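Local coordinates for protein DNA primase (PDB 2AU3) that probably synthesises the short RNA primers from which DNA polymerase starts during replication, as a DnaG-type primase with a zinc-binding domain and a TOPRIM-containing polymerase core, at residues L249-F254 with L293-D298; V321-G326 with E339-L344; L257-E262 with E331-F336; N230-Y235 with A269-A274. One frame throughout, in Å; residues are numbered along the deposited sequence.

Contact 1: residues L249-F254 with L293-D298; sequences LVEGYF and LYDGDD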
loop_
_atom_site.group_PDB
_atom_site.type_symbol
_atom_site.label_atom_id
_atom_site.label_comp_id
_atom_site.label_asym_id
_atom_site.label_seq_id
_atom_site.Cartn_x
_atom_site.Cartn_y
_atom_site.Cartn_z
ATOM N N LEU A 249 8.273 -9.128 0.386
ATOM C CA LEU A 249 8.177 -8.266 -0.775
ATOM C C LEU A 249 7.671 -9.050 -1.965
ATOM O O LEU A 249 8.254 -10.060 -2.360
ATOM C CB LEU A 249 9.552 -7.592 -1.080
ATOM C CG LEU A 249 9.684 -6.705 -2.333
ATOM C CD1 LEU A 249 8.975 -5.349 -2.169
ATOM C CD2 LEU A 249 11.197 -6.526 -2.714
ATOM N N VAL A 250 6.537 -8.613 -2.507
ATOM C CA VAL A 250 5.966 -9.221 -3.710
ATOM C C VAL A 250 6.028 -8.189 -4.819
ATOM O O VAL A 250 6.340 -7.025 -4.542
ATOM C CB VAL A 250 4.489 -9.718 -3.487
ATOM C CG1 VAL A 250 4.431 -10.827 -2.431
ATOM C CG2 VAL A 250 3.548 -8.564 -3.100
ATOM N N GLU A 251 5.734 -8.587 -6.064
ATOM C CA GLU A 251 6.006 -7.709 -7.213
ATOM C C GLU A 251 5.023 -6.581 -7.409
ATOM O O GLU A 251 5.408 -5.492 -7.851
ATOM C CB GLU A 251 6.097 -8.497 -8.524
ATOM C CG GLU A 251 7.133 -9.609 -8.506
ATOM C CD GLU A 251 7.496 -10.133 -9.897
ATOM O OE1 GLU A 251 8.150 -9.385 -10.661
ATOM O OE2 GLU A 251 7.160 -11.306 -10.201
ATOM N N GLY A 252 3.743 -6.840 -7.163
ATOM C CA GLY A 252 2.712 -5.865 -7.486
ATOM C C GLY A 252 1.499 -5.940 -6.566
ATOM O O GLY A 252 1.455 -6.785 -5.667
ATOM N N TYR A 253 0.513 -5.074 -6.817
ATOM C CA TYR A 253 -0.639 -4.904 -5.923
ATOM C C TYR A 253 -1.498 -6.179 -5.826
ATOM O O TYR A 253 -2.032 -6.481 -4.761
ATOM C CB TYR A 253 -1.517 -3.730 -6.407
ATOM C CG TYR A 253 -2.333 -4.065 -7.619
ATOM C CD1 TYR A 253 -3.628 -4.570 -7.496
ATOM C CD2 TYR A 253 -1.799 -3.922 -8.899
ATOM C CE1 TYR A 253 -4.365 -4.921 -8.608
ATOM C CE2 TYR A 253 -2.536 -4.269 -10.025
ATOM C CZ TYR A 253 -3.821 -4.759 -9.867
ATOM O OH TYR A 253 -4.571 -5.107 -10.963
ATOM N N PHE A 254 -1.675 -6.877 -6.947
ATOM C CA PHE A 254 -2.556 -8.041 -6.982
ATOM C C PHE A 254 -1.948 -9.155 -6.130
ATOM O O PHE A 254 -2.642 -9.775 -5.371
ATOM C CB PHE A 254 -2.818 -8.517 -8.436
ATOM C CG PHE A 254 -3.509 -9.838 -8.528
ATOM C CD1 PHE A 254 -4.871 -9.951 -8.267
ATOM C CD2 PHE A 254 -2.787 -10.988 -8.870
ATOM C CE1 PHE A 254 -5.509 -11.177 -8.342
ATOM C CE2 PHE A 254 -3.416 -12.227 -8.943
ATOM C CZ PHE A 254 -4.775 -12.326 -8.680
ATOM N N LEU A 293 9.466 -12.559 -2.839
ATOM C CA LEU A 293 8.619 -13.585 -3.403
ATOM C C LEU A 293 8.082 -13.121 -4.712
ATOM O O LEU A 293 6.993 -12.528 -4.774
ATOM C CB LEU A 293 7.465 -13.885 -2.434
ATOM C CG LEU A 293 6.419 -14.929 -2.847
ATOM C CD1 LEU A 293 6.957 -16.355 -2.806
ATOM C CD2 LEU A 293 5.239 -14.804 -1.944
ATOM N N TYR A 294 8.850 -13.348 -5.772
ATOM C CA TYR A 294 8.466 -12.903 -7.087
ATOM C C TYR A 294 8.014 -14.144 -7.876
ATOM O O TYR A 294 8.078 -15.263 -7.362
ATOM C CB TYR A 294 9.645 -12.191 -7.762
ATOM C CG TYR A 294 9.939 -10.760 -7.256
ATOM C CD1 TYR A 294 9.244 -10.201 -6.171
ATOM C CD2 TYR A 294 10.922 -9.988 -7.873
ATOM C CE1 TYR A 294 9.525 -8.908 -5.735
ATOM C CE2 TYR A 294 11.197 -8.694 -7.455
ATOM C CZ TYR A 294 10.508 -8.171 -6.375
ATOM O OH TYR A 294 10.805 -6.899 -5.980
ATOM N N ASP A 295 7.511 -13.947 -9.086
ATOM C CA ASP A 295 7.035 -15.069 -9.900
ATOM C C ASP A 295 8.097 -16.162 -10.097
ATOM O O ASP A 295 9.288 -15.880 -10.228
ATOM C CB ASP A 295 6.556 -14.566 -11.267
ATOM C CG ASP A 295 5.311 -13.719 -11.177
ATOM O OD1 ASP A 295 4.597 -13.788 -10.144
ATOM O OD2 ASP A 295 4.960 -12.948 -12.111
ATOM N N GLY A 296 7.646 -17.410 -10.170
ATOM C CA GLY A 296 8.526 -18.534 -10.414
ATOM C C GLY A 296 8.798 -18.714 -11.899
ATOM O O GLY A 296 8.462 -19.738 -12.497
ATOM N N ASP A 297 9.390 -17.698 -12.510
ATOM C CA ASP A 297 9.885 -17.844 -13.869
ATOM C C ASP A 297 11.183 -17.054 -14.011
ATOM O O ASP A 297 11.652 -16.436 -13.047
ATOM C CB ASP A 297 8.808 -17.489 -14.914
ATOM C CG ASP A 297 8.397 -16.023 -14.892
ATOM O OD1 ASP A 297 8.983 -15.215 -14.131
ATOM O OD2 ASP A 297 7.513 -15.574 -15.661
ATOM N N ASP A 298 11.755 -17.079 -15.203
ATOM C CA ASP A 298 13.010 -16.432 -15.448
ATOM C C ASP A 298 13.018 -14.952 -15.083
ATOM O O ASP A 298 13.869 -14.508 -14.314
ATOM C CB ASP A 298 13.419 -16.602 -16.902
ATOM C CG ASP A 298 14.834 -16.206 -17.132
ATOM O OD1 ASP A 298 15.731 -16.866 -16.560
ATOM O OD2 ASP A 298 15.144 -15.221 -17.827
HETATM O O HOH W 1 5.226 -11.423 -6.420
#

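Contact 2: residues V321-G326 with E339-L344; sequences VYLPEG and EELRRL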
loop_
_atom_site.group_PDB
_atom_site.type_symbol
_atom_site.label_atom_id
_atom_site.label_comp_id
_atom_site.label_asym_id
_atom_site.label_seq_id
_atom_site.Cartn_x
_atom_site.Cartn_y
_atom_site.Cartn_z
ATOM N N VAL A 321 12.645 -16.283 -1.937
ATOM C CA VAL A 321 11.707 -17.386 -1.834
ATOM C C VAL A 321 11.452 -17.769 -3.262
ATOM O O VAL A 321 11.024 -16.933 -4.058
ATOM C CB VAL A 321 10.387 -16.967 -1.156
ATOM C CG1 VAL A 321 9.420 -18.170 -0.992
ATOM C CG2 VAL A 321 10.674 -16.310 0.225
ATOM N N TYR A 322 11.756 -19.021 -3.569
ATOM C CA TYR A 322 11.629 -19.570 -4.909
ATOM C C TYR A 322 10.347 -20.353 -5.049
ATOM O O TYR A 322 10.229 -21.468 -4.524
ATOM C CB TYR A 322 12.810 -20.501 -5.200
ATOM C CG TYR A 322 14.131 -19.773 -5.111
ATOM C CD1 TYR A 322 14.479 -18.815 -6.058
ATOM C CD2 TYR A 322 14.996 -19.987 -4.042
ATOM C CE1 TYR A 322 15.717 -18.110 -5.966
ATOM C CE2 TYR A 322 16.218 -19.294 -3.942
ATOM C CZ TYR A 322 16.563 -18.358 -4.902
ATOM O OH TYR A 322 17.763 -17.664 -4.792
ATOM N N LEU A 323 9.395 -19.761 -5.746
ATOM C CA LEU A 323 8.235 -20.486 -6.252
ATOM C C LEU A 323 8.649 -21.464 -7.350
ATOM O O LEU A 323 9.570 -21.176 -8.136
ATOM C CB LEU A 323 7.227 -19.500 -6.814
ATOM C CG LEU A 323 6.523 -18.629 -5.773
ATOM C CD1 LEU A 323 5.726 -17.557 -6.482
ATOM C CD2 LEU A 323 5.634 -19.496 -4.902
ATOM N N PRO A 324 7.958 -22.597 -7.439
ATOM C CA PRO A 324 8.231 -23.557 -8.521
ATOM C C PRO A 324 7.903 -22.961 -9.895
ATOM O O PRO A 324 7.050 -22.069 -10.014
ATOM C CB PRO A 324 7.319 -24.741 -8.184
ATOM C CG PRO A 324 6.276 -24.184 -7.324
ATOM C CD PRO A 324 6.881 -23.064 -6.541
ATOM N N GLU A 325 8.603 -23.457 -10.919
ATOM C CA GLU A 325 8.526 -22.908 -12.267
ATOM C C GLU A 325 7.112 -22.789 -12.704
ATOM O O GLU A 325 6.351 -23.744 -12.597
ATOM C CB GLU A 325 9.281 -23.787 -13.277
ATOM C CG GLU A 325 9.253 -23.226 -14.690
ATOM C CD GLU A 325 10.025 -21.915 -14.797
ATOM O OE1 GLU A 325 11.010 -21.744 -14.059
ATOM O OE2 GLU A 325 9.651 -21.055 -15.623
ATOM N N GLY A 326 6.756 -21.609 -13.196
ATOM C CA GLY A 326 5.429 -21.396 -13.739
ATOM C C GLY A 326 4.368 -20.875 -12.791
ATOM O O GLY A 326 3.257 -20.575 -13.240
ATOM N N GLU A 339 -1.321 -22.081 3.709
ATOM C CA GLU A 339 -0.416 -22.531 4.758
ATOM C C GLU A 339 0.887 -23.061 4.160
ATOM O O GLU A 339 1.968 -22.816 4.696
ATOM C CB GLU A 339 -1.098 -23.554 5.676
ATOM C CG GLU A 339 -0.248 -23.952 6.888
ATOM C CD GLU A 339 0.281 -22.757 7.683
ATOM O OE1 GLU A 339 -0.519 -21.830 8.016
ATOM O OE2 GLU A 339 1.497 -22.749 7.972
ATOM N N GLU A 340 0.792 -23.766 3.032
ATOM C CA GLU A 340 1.995 -24.187 2.332
ATOM C C GLU A 340 2.835 -22.995 1.874
ATOM O O GLU A 340 4.042 -23.074 1.892
ATOM C CB GLU A 340 1.669 -25.092 1.147
ATOM C CG GLU A 340 2.861 -25.913 0.638
ATOM C CD GLU A 340 3.663 -26.575 1.758
ATOM O OE1 GLU A 340 3.068 -27.061 2.737
ATOM O OE2 GLU A 340 4.897 -26.601 1.668
ATOM N N LEU A 341 2.204 -21.889 1.462
ATOM C CA LEU A 341 2.998 -20.717 1.092
ATOM C C LEU A 341 3.756 -20.164 2.314
ATOM O O LEU A 341 4.926 -19.813 2.219
ATOM C CB LEU A 341 2.142 -19.632 0.436
ATOM C CG LEU A 341 2.891 -18.359 0.071
ATOM C CD1 LEU A 341 4.051 -18.681 -0.905
ATOM C CD2 LEU A 341 1.957 -17.245 -0.517
ATOM N N ARG A 342 3.085 -20.109 3.457
ATOM C CA ARG A 342 3.728 -19.704 4.710
ATOM C C ARG A 342 4.921 -20.606 5.007
ATOM O O ARG A 342 6.023 -20.120 5.348
ATOM C CB ARG A 342 2.741 -19.771 5.871
ATOM C CG ARG A 342 1.891 -18.547 6.083
ATOM C CD ARG A 342 1.270 -18.449 7.487
ATOM N NE ARG A 342 0.013 -17.713 7.441
ATOM C CZ ARG A 342 -0.707 -17.351 8.504
ATOM N NH1 ARG A 342 -0.296 -17.635 9.741
ATOM N NH2 ARG A 342 -1.844 -16.687 8.327
ATOM N N ARG A 343 4.719 -21.915 4.848
ATOM C CA ARG A 343 5.810 -22.849 5.043
ATOM C C ARG A 343 6.971 -22.658 4.041
ATOM O O ARG A 343 8.146 -22.704 4.434
ATOM C CB ARG A 343 5.294 -24.291 5.065
ATOM C CG ARG A 343 4.222 -24.541 6.177
ATOM C CD ARG A 343 4.761 -24.433 7.613
ATOM N NE ARG A 343 6.029 -25.165 7.775
ATOM C CZ ARG A 343 6.131 -26.466 8.055
ATOM N NH1 ARG A 343 5.043 -27.208 8.218
ATOM N NH2 ARG A 343 7.333 -27.030 8.160
ATOM N N LEU A 344 6.652 -22.460 2.760
ATOM C CA LEU A 344 7.687 -22.207 1.737
ATOM C C LEU A 344 8.547 -20.991 2.137
ATOM O O LEU A 344 9.795 -20.999 2.051
ATOM C CB LEU A 344 7.035 -21.934 0.380
ATOM C CG LEU A 344 8.045 -21.768 -0.789
ATOM C CD1 LEU A 344 8.734 -23.105 -1.059
ATOM C CD2 LEU A 344 7.358 -21.274 -2.049
#

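Contact 3: residues L257-E262 with E331-F336; sequences LRLFSE and EFIKEF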
loop_
_atom_site.group_PDB
_atom_site.type_symbol
_atom_site.label_atom_id
_atom_site.label_comp_id
_atom_site.label_asym_id
_atom_site.label_seq_id
_atom_site.Cartn_x
_atom_site.Cartn_y
_atom_site.Cartn_z
ATOM N N LEU A 257 -2.610 -8.108 -2.521
ATOM C CA LEU A 257 -4.002 -8.211 -2.128
ATOM C C LEU A 257 -4.389 -9.660 -1.897
ATOM O O LEU A 257 -5.167 -9.954 -0.984
ATOM C CB LEU A 257 -4.891 -7.584 -3.179
ATOM C CG LEU A 257 -4.703 -6.077 -3.278
ATOM C CD1 LEU A 257 -5.559 -5.528 -4.389
ATOM C CD2 LEU A 257 -5.067 -5.467 -1.938
ATOM N N ARG A 258 -3.811 -10.556 -2.700
ATOM C CA ARG A 258 -4.022 -11.989 -2.565
ATOM C C ARG A 258 -3.436 -12.539 -1.280
ATOM O O ARG A 258 -4.100 -13.289 -0.585
ATOM C CB ARG A 258 -3.408 -12.748 -3.750
ATOM C CG ARG A 258 -4.260 -12.700 -5.002
ATOM C CD ARG A 258 -5.570 -13.475 -4.884
ATOM N NE ARG A 258 -5.308 -14.904 -5.005
ATOM C CZ ARG A 258 -5.662 -15.821 -4.114
ATOM N NH1 ARG A 258 -6.318 -15.497 -3.019
ATOM N NH2 ARG A 258 -5.364 -17.079 -4.326
ATOM N N LEU A 259 -2.175 -12.214 -0.989
ATOM C CA LEU A 259 -1.561 -12.685 0.268
ATOM C C LEU A 259 -2.343 -12.177 1.488
ATOM O O LEU A 259 -2.664 -12.944 2.420
ATOM C CB LEU A 259 -0.073 -12.283 0.323
ATOM C CG LEU A 259 0.958 -13.360 -0.075
ATOM C CD1 LEU A 259 0.841 -13.741 -1.547
ATOM C CD2 LEU A 259 2.376 -12.827 0.224
ATOM N N PHE A 260 -2.724 -10.894 1.457
ATOM C CA PHE A 260 -3.566 -10.308 2.526
ATOM C C PHE A 260 -4.931 -11.026 2.620
ATOM O O PHE A 260 -5.445 -11.239 3.718
ATOM C CB PHE A 260 -3.835 -8.832 2.256
ATOM C CG PHE A 260 -3.262 -7.922 3.266
ATOM C CD1 PHE A 260 -1.976 -7.425 3.102
ATOM C CD2 PHE A 260 -3.984 -7.569 4.385
ATOM C CE1 PHE A 260 -1.442 -6.587 4.061
ATOM C CE2 PHE A 260 -3.453 -6.722 5.333
ATOM C CZ PHE A 260 -2.180 -6.230 5.157
ATOM N N SER A 261 -5.508 -11.380 1.479
ATOM C CA SER A 261 -6.735 -12.194 1.445
ATOM C C SER A 261 -6.557 -13.522 2.155
ATOM O O SER A 261 -7.517 -14.099 2.669
ATOM C CB SER A 261 -7.199 -12.418 0.001
ATOM O OG SER A 261 -7.611 -11.191 -0.601
ATOM N N GLU A 262 -5.327 -14.016 2.202
ATOM C CA GLU A 262 -5.077 -15.315 2.802
ATOM C C GLU A 262 -4.506 -15.167 4.210
ATOM O O GLU A 262 -4.010 -16.132 4.787
ATOM C CB GLU A 262 -4.121 -16.123 1.908
ATOM C CG GLU A 262 -4.621 -16.355 0.477
ATOM C CD GLU A 262 -5.870 -17.232 0.390
ATOM O OE1 GLU A 262 -6.175 -17.929 1.372
ATOM O OE2 GLU A 262 -6.555 -17.211 -0.672
ATOM N N GLU A 331 -1.367 -18.523 -8.072
ATOM C CA GLU A 331 -1.502 -19.914 -8.528
ATOM C C GLU A 331 -0.947 -20.899 -7.516
ATOM O O GLU A 331 -1.508 -21.981 -7.316
ATOM C CB GLU A 331 -0.806 -20.100 -9.888
ATOM C CG GLU A 331 -1.470 -19.336 -11.042
ATOM C CD GLU A 331 -2.834 -19.894 -11.448
ATOM O OE1 GLU A 331 -3.331 -20.865 -10.809
ATOM O OE2 GLU A 331 -3.438 -19.337 -12.407
ATOM N N PHE A 332 0.179 -20.539 -6.893
ATOM C CA PHE A 332 0.712 -21.362 -5.803
ATOM C C PHE A 332 -0.309 -21.538 -4.670
ATOM O O PHE A 332 -0.586 -22.660 -4.227
ATOM C CB PHE A 332 2.038 -20.820 -5.255
ATOM C CG PHE A 332 2.713 -21.780 -4.302
ATOM C CD1 PHE A 332 3.677 -22.667 -4.749
ATOM C CD2 PHE A 332 2.326 -21.840 -2.976
ATOM C CE1 PHE A 332 4.280 -23.563 -3.876
ATOM C CE2 PHE A 332 2.899 -22.728 -2.109
ATOM C CZ PHE A 332 3.890 -23.590 -2.546
ATOM N N ILE A 333 -0.887 -20.431 -4.222
ATOM C CA ILE A 333 -1.910 -20.491 -3.169
ATOM C C ILE A 333 -3.108 -21.296 -3.609
ATOM O O ILE A 333 -3.622 -22.122 -2.827
ATOM C CB ILE A 333 -2.384 -19.076 -2.753
ATOM C CG1 ILE A 333 -1.301 -18.362 -1.948
ATOM C CG2 ILE A 333 -3.693 -19.167 -1.906
ATOM C CD1 ILE A 333 -1.507 -16.805 -1.917
ATOM N N LYS A 334 -3.560 -21.105 -4.856
ATOM C CA LYS A 334 -4.738 -21.870 -5.303
ATOM C C LYS A 334 -4.509 -23.382 -5.273
ATOM O O LYS A 334 -5.403 -24.132 -4.886
ATOM C CB LYS A 334 -5.239 -21.418 -6.669
ATOM C CG LYS A 334 -6.087 -20.104 -6.593
ATOM C CD LYS A 334 -6.795 -19.744 -7.900
ATOM C CE LYS A 334 -5.858 -19.691 -9.085
ATOM N NZ LYS A 334 -5.047 -18.437 -9.089
ATOM N N GLU A 335 -3.310 -23.821 -5.664
ATOM C CA GLU A 335 -3.047 -25.259 -5.815
ATOM C C GLU A 335 -2.662 -25.911 -4.491
ATOM O O GLU A 335 -3.103 -27.021 -4.166
ATOM C CB GLU A 335 -1.966 -25.528 -6.878
ATOM C CG GLU A 335 -1.620 -27.005 -7.010
ATOM C CD GLU A 335 -0.843 -27.358 -8.275
ATOM O OE1 GLU A 335 -0.561 -26.458 -9.091
ATOM O OE2 GLU A 335 -0.518 -28.556 -8.446
ATOM N N PHE A 336 -1.835 -25.209 -3.724
ATOM C CA PHE A 336 -1.242 -25.779 -2.512
ATOM C C PHE A 336 -1.791 -25.210 -1.189
ATOM O O PHE A 336 -1.573 -25.786 -0.130
ATOM C CB PHE A 336 0.285 -25.633 -2.590
ATOM C CG PHE A 336 0.891 -26.260 -3.845
ATOM C CD1 PHE A 336 0.904 -27.640 -3.996
ATOM C CD2 PHE A 336 1.431 -25.465 -4.864
ATOM C CE1 PHE A 336 1.459 -28.238 -5.143
ATOM C CE2 PHE A 336 2.005 -26.045 -6.010
ATOM C CZ PHE A 336 2.012 -27.455 -6.143
#

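Contact 4: residues N230-Y235 with A269-A274; sequences NLFGLY and APLGTA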
loop_
_atom_site.group_PDB
_atom_site.type_symbol
_atom_site.label_atom_id
_atom_site.label_comp_id
_atom_site.label_asym_id
_atom_site.label_seq_id
_atom_site.Cartn_x
_atom_site.Cartn_y
_atom_site.Cartn_z
ATOM N N ASN A 230 7.399 5.404 -2.394
ATOM C CA ASN A 230 6.316 4.792 -1.618
ATOM C C ASN A 230 6.209 3.285 -1.860
ATOM O O ASN A 230 6.575 2.800 -2.930
ATOM C CB ASN A 230 4.982 5.466 -1.966
ATOM C CG ASN A 230 4.883 6.880 -1.426
ATOM O OD1 ASN A 230 4.541 7.073 -0.266
ATOM N ND2 ASN A 230 5.210 7.878 -2.262
ATOM N N LEU A 231 5.697 2.552 -0.874
ATOM C CA LEU A 231 5.443 1.132 -1.060
ATOM C C LEU A 231 3.967 0.854 -0.881
ATOM O O LEU A 231 3.372 1.242 0.139
ATOM C CB LEU A 231 6.253 0.265 -0.068
ATOM C CG LEU A 231 7.750 0.095 -0.355
ATOM C CD1 LEU A 231 8.482 -0.332 0.903
ATOM C CD2 LEU A 231 7.982 -0.908 -1.479
ATOM N N PHE A 232 3.378 0.170 -1.852
ATOM C CA PHE A 232 2.016 -0.292 -1.688
ATOM C C PHE A 232 1.916 -1.220 -0.485
ATOM O O PHE A 232 2.729 -2.158 -0.332
ATOM C CB PHE A 232 1.532 -1.040 -2.926
ATOM C CG PHE A 232 0.066 -1.412 -2.860
ATOM C CD1 PHE A 232 -0.908 -0.413 -2.815
ATOM C CD2 PHE A 232 -0.335 -2.744 -2.845
ATOM C CE1 PHE A 232 -2.271 -0.742 -2.750
ATOM C CE2 PHE A 232 -1.702 -3.091 -2.786
ATOM C CZ PHE A 232 -2.661 -2.095 -2.729
ATOM N N GLY A 233 0.896 -0.986 0.339
ATOM C CA GLY A 233 0.614 -1.836 1.468
ATOM C C GLY A 233 1.360 -1.498 2.752
ATOM O O GLY A 233 1.071 -2.077 3.792
ATOM N N LEU A 234 2.319 -0.577 2.708
ATOM C CA LEU A 234 3.077 -0.275 3.918
ATOM C C LEU A 234 2.193 0.148 5.107
ATOM O O LEU A 234 2.350 -0.366 6.223
ATOM C CB LEU A 234 4.191 0.735 3.648
ATOM C CG LEU A 234 5.226 0.955 4.728
ATOM C CD1 LEU A 234 5.948 -0.363 5.096
ATOM C CD2 LEU A 234 6.216 1.992 4.201
ATOM N N TYR A 235 1.229 1.028 4.852
ATOM C CA TYR A 235 0.343 1.501 5.897
ATOM C C TYR A 235 -0.403 0.304 6.521
ATOM O O TYR A 235 -0.495 0.162 7.745
ATOM C CB TYR A 235 -0.667 2.493 5.319
ATOM C CG TYR A 235 -1.794 2.806 6.273
ATOM C CD1 TYR A 235 -3.094 2.376 6.011
ATOM C CD2 TYR A 235 -1.560 3.550 7.448
ATOM C CE1 TYR A 235 -4.143 2.692 6.887
ATOM C CE2 TYR A 235 -2.581 3.881 8.317
ATOM C CZ TYR A 235 -3.867 3.429 8.047
ATOM O OH TYR A 235 -4.901 3.732 8.912
ATOM N N ALA A 269 4.721 -4.051 -1.643
ATOM C CA ALA A 269 5.070 -4.204 -3.048
ATOM C C ALA A 269 5.544 -2.871 -3.604
ATOM O O ALA A 269 5.099 -1.819 -3.125
ATOM C CB ALA A 269 3.862 -4.711 -3.828
ATOM N N PRO A 270 6.444 -2.881 -4.607
ATOM C CA PRO A 270 6.925 -1.635 -5.230
ATOM C C PRO A 270 5.786 -0.927 -5.929
ATOM O O PRO A 270 4.823 -1.572 -6.382
ATOM C CB PRO A 270 7.955 -2.121 -6.263
ATOM C CG PRO A 270 8.353 -3.459 -5.786
ATOM C CD PRO A 270 7.125 -4.060 -5.165
ATOM N N LEU A 271 5.863 0.387 -6.002
ATOM C CA LEU A 271 4.758 1.087 -6.606
ATOM C C LEU A 271 4.880 0.975 -8.086
ATOM O O LEU A 271 5.900 1.373 -8.697
ATOM C CB LEU A 271 4.645 2.524 -6.127
ATOM C CG LEU A 271 3.284 2.812 -5.485
ATOM C CD1 LEU A 271 2.450 1.548 -5.259
ATOM C CD2 LEU A 271 3.473 3.554 -4.190
ATOM N N GLY A 272 3.842 0.380 -8.658
ATOM C CA GLY A 272 3.797 0.134 -10.064
ATOM C C GLY A 272 4.806 -0.907 -10.536
ATOM O O GLY A 272 4.390 -1.925 -11.119
ATOM N N THR A 273 6.116 -0.679 -10.294
ATOM C CA THR A 273 7.189 -1.358 -11.043
ATOM C C THR A 273 8.254 -2.112 -10.214
ATOM O O THR A 273 7.942 -2.726 -9.190
ATOM C CB THR A 273 7.956 -0.336 -11.865
ATOM O OG1 THR A 273 8.739 0.472 -10.973
ATOM C CG2 THR A 273 7.034 0.649 -12.556
ATOM N N ALA A 274 9.520 -2.042 -10.700
ATOM C CA ALA A 274 10.677 -2.600 -9.978
ATOM C C ALA A 274 11.013 -1.818 -8.699
ATOM O O ALA A 274 10.965 -0.598 -8.661
ATOM C CB ALA A 274 11.908 -2.677 -10.874
#

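Contact 1: residues L249-F254 with L293-D298
One face of the Tyr-294 ring carries the aliphatic part of Glu-251, whose CG sits 3.5 Å from the ring centroid of Tyr-294 in a CH-pi contact shifted toward the CD1 side. The Glu-251 carboxylate follows near the CB-CG end of Tyr-294, its plane 18° from that of the ring, while Ala-303, Met-304 and Ala-307 of helix 298-313 also pack on Tyr-294. At the phenol end, OH of Tyr-294 lies 3.3 Å from CD2 of Leu-249. With its chain extended beyond CG (chi2 -164°), Glu-251 reaches the backbone of Asp-295: N of Asp-295 donates to OE2 of Glu-251 at 2.9 Å, almost straight at 174°, though from above the carboxylate plane. Behind this, N of Leu-293 bonds to O of Leu-249 at 2.8 Å, and a water bridges N of Glu-251 to O of Leu-293 where the strands part. OE2 of Glu-251 and OD2 of Asp-295 stand 3.3 Å apart; two like charges this close probably favour a shared cation, or might raise the pKa of one carboxylate. Two neighbouring parallel strands deliver Glu-251, Asp-295 and Asp-297, the predicted magnesium ligands, as the glutamate and DxD acids of a TOPRIM active site.

Contact 2: residues V321-G326 with E339-L344
Helix 338-347 packs here against the end of strand 317-321, an outermost strand of the TOPRIM sheet, and against the loop that follows it. Along the helix, Leu-341 is the first residue to touch: its CD1 comes 4.4 Å from CD2 of Leu-323, a loose approach, and its side chain also meets Ile-333 of the preceding helix. One turn later Leu-344 carries most of the contact. Its backbone is fixed by the helical bond from N of Leu-344 to O of Glu-340, 2.8 Å long, and its CG stands anti to the backbone N (chi1 -175°), which sends the isobutyl group across to the strand. There CG of Leu-344 lies 3.9 Å from CG1 of Val-321, the two side chains crossing obliquely. Val-321 points toward the helix, and its strand is held by backbone bonding to Ile-292. The side chains that meet are all aliphatic, and Leu-323 continues from them onto Leu-293, Pro-329 and Phe-332. The one polar atom touched is O of Tyr-322, 3.8 Å from CD2 of Leu-344; the same methyl is 3.9 Å from CG1 of Val-321 and, meeting Leu-323 at about a right angle, 3.8 Å from CD2 of Leu-323.

Contact 3: residues L257-E262 with E331-F336
Helices 257-261 and 331-336 run in roughly the same direction, their axes 31° apart and 11.2 Å from each other at closest, so side chains must bridge the gap. Ile-333 fills most of it, pointing at the first helix. CD1 of Ile-333, at the end of an extended chain (chi2 161°), meets CD1 of Leu-259 at 3.9 Å and also reaches CG of Glu-262 at 4.0 Å. Glu-262 and Ile-333 meet tip to tip, OE2 of Glu-262 lying 3.7 Å from CG2 of Ile-333. The same carboxylate forms a salt bridge within its own segment: NH1 of Arg-258 donates to OE2 of Glu-262 at 2.9 Å, close to the guanidinium plane and on the anti lone pair. Arg-258 bends at chi2 and chi3, which brings NH2 of Arg-258 to 3.6 Å from CG2 of Ile-333 as the two side chains slide past each other. Lys-334 crosses it, CG of Lys-334 lying 3.8 Å from NH2 of Arg-258. Asp-330 pairs with NE of Arg-258, and also with NZ of Lys-334, which is less surely placed. This is plain packing between the helix that follows the first TOPRIM strand and the helix after the last.

Contact 4: residues N230-Y235 with A269-A274
Two backbone bonds tie Phe-232 to Ala-269 as an antiparallel hydrogen-bonded pair. In one, N of Ala-269 donates to O of Phe-232 at 3.0 Å, reaching the oxygen in the carbonyl plane; in the other, N of Phe-232 gives to O of Ala-269 at 2.9 Å, but the bond is bent to 126° and weak. Pro-270 follows at once and has no N-H to offer. O of Asn-230 receives a weak bond from Gln-279, and ND2 of Asn-230 is taken by O of Lys-226, so that amide is turned away from the other segment; of its side chain it is CB that packs here, 3.3 Å from CD2 of Leu-271, a tight approach. Leu-271, its chi1 of -122° off the usual staggered values, spreads its methyls over the polar backbone: O of Asn-230 also lies under CD2 of Leu-271, at 3.4 Å, while CD1 of Leu-271 is 3.6 Å from CB of Phe-232. CD2 of Leu-231 covers O of Ala-269 at 3.4 Å. The Phe-232 ring leads off toward Tyr-253 and Leu-256. Leucine methyls over a short pairing suggest that apolar packing contributes to this edge of the TOPRIM sheet alongside one sound and one weak bond.

In the fold
Contacts 1, 2 and 4 share one mixed sheet of strand order 231-232, 267-270, 247-249, 289-293, 317-321: contact 4 at one edge, contact 1 at the adjoining inner strand ends, contact 2 at the far edge. Contacts 2 and 4 therefore lie furthest apart, centres about 21 Å, whereas 2 and 3 are about 10 Å apart and contact 1 is 11 to 12 Å from each of the others. Contact 3 shares helix 253-261 with contact 1. Along the chain contacts 1, 3 and 4 cross one another, 3 also crosses 2, and 2 opens after 1 and 4 have closed. Contact 1 holds the predicted metal-binding acids; the others pack the surrounding TOPRIM fold. Gly-296 O and Gly-326 N, probably hydrogen-bonded, join contacts 1 and 2.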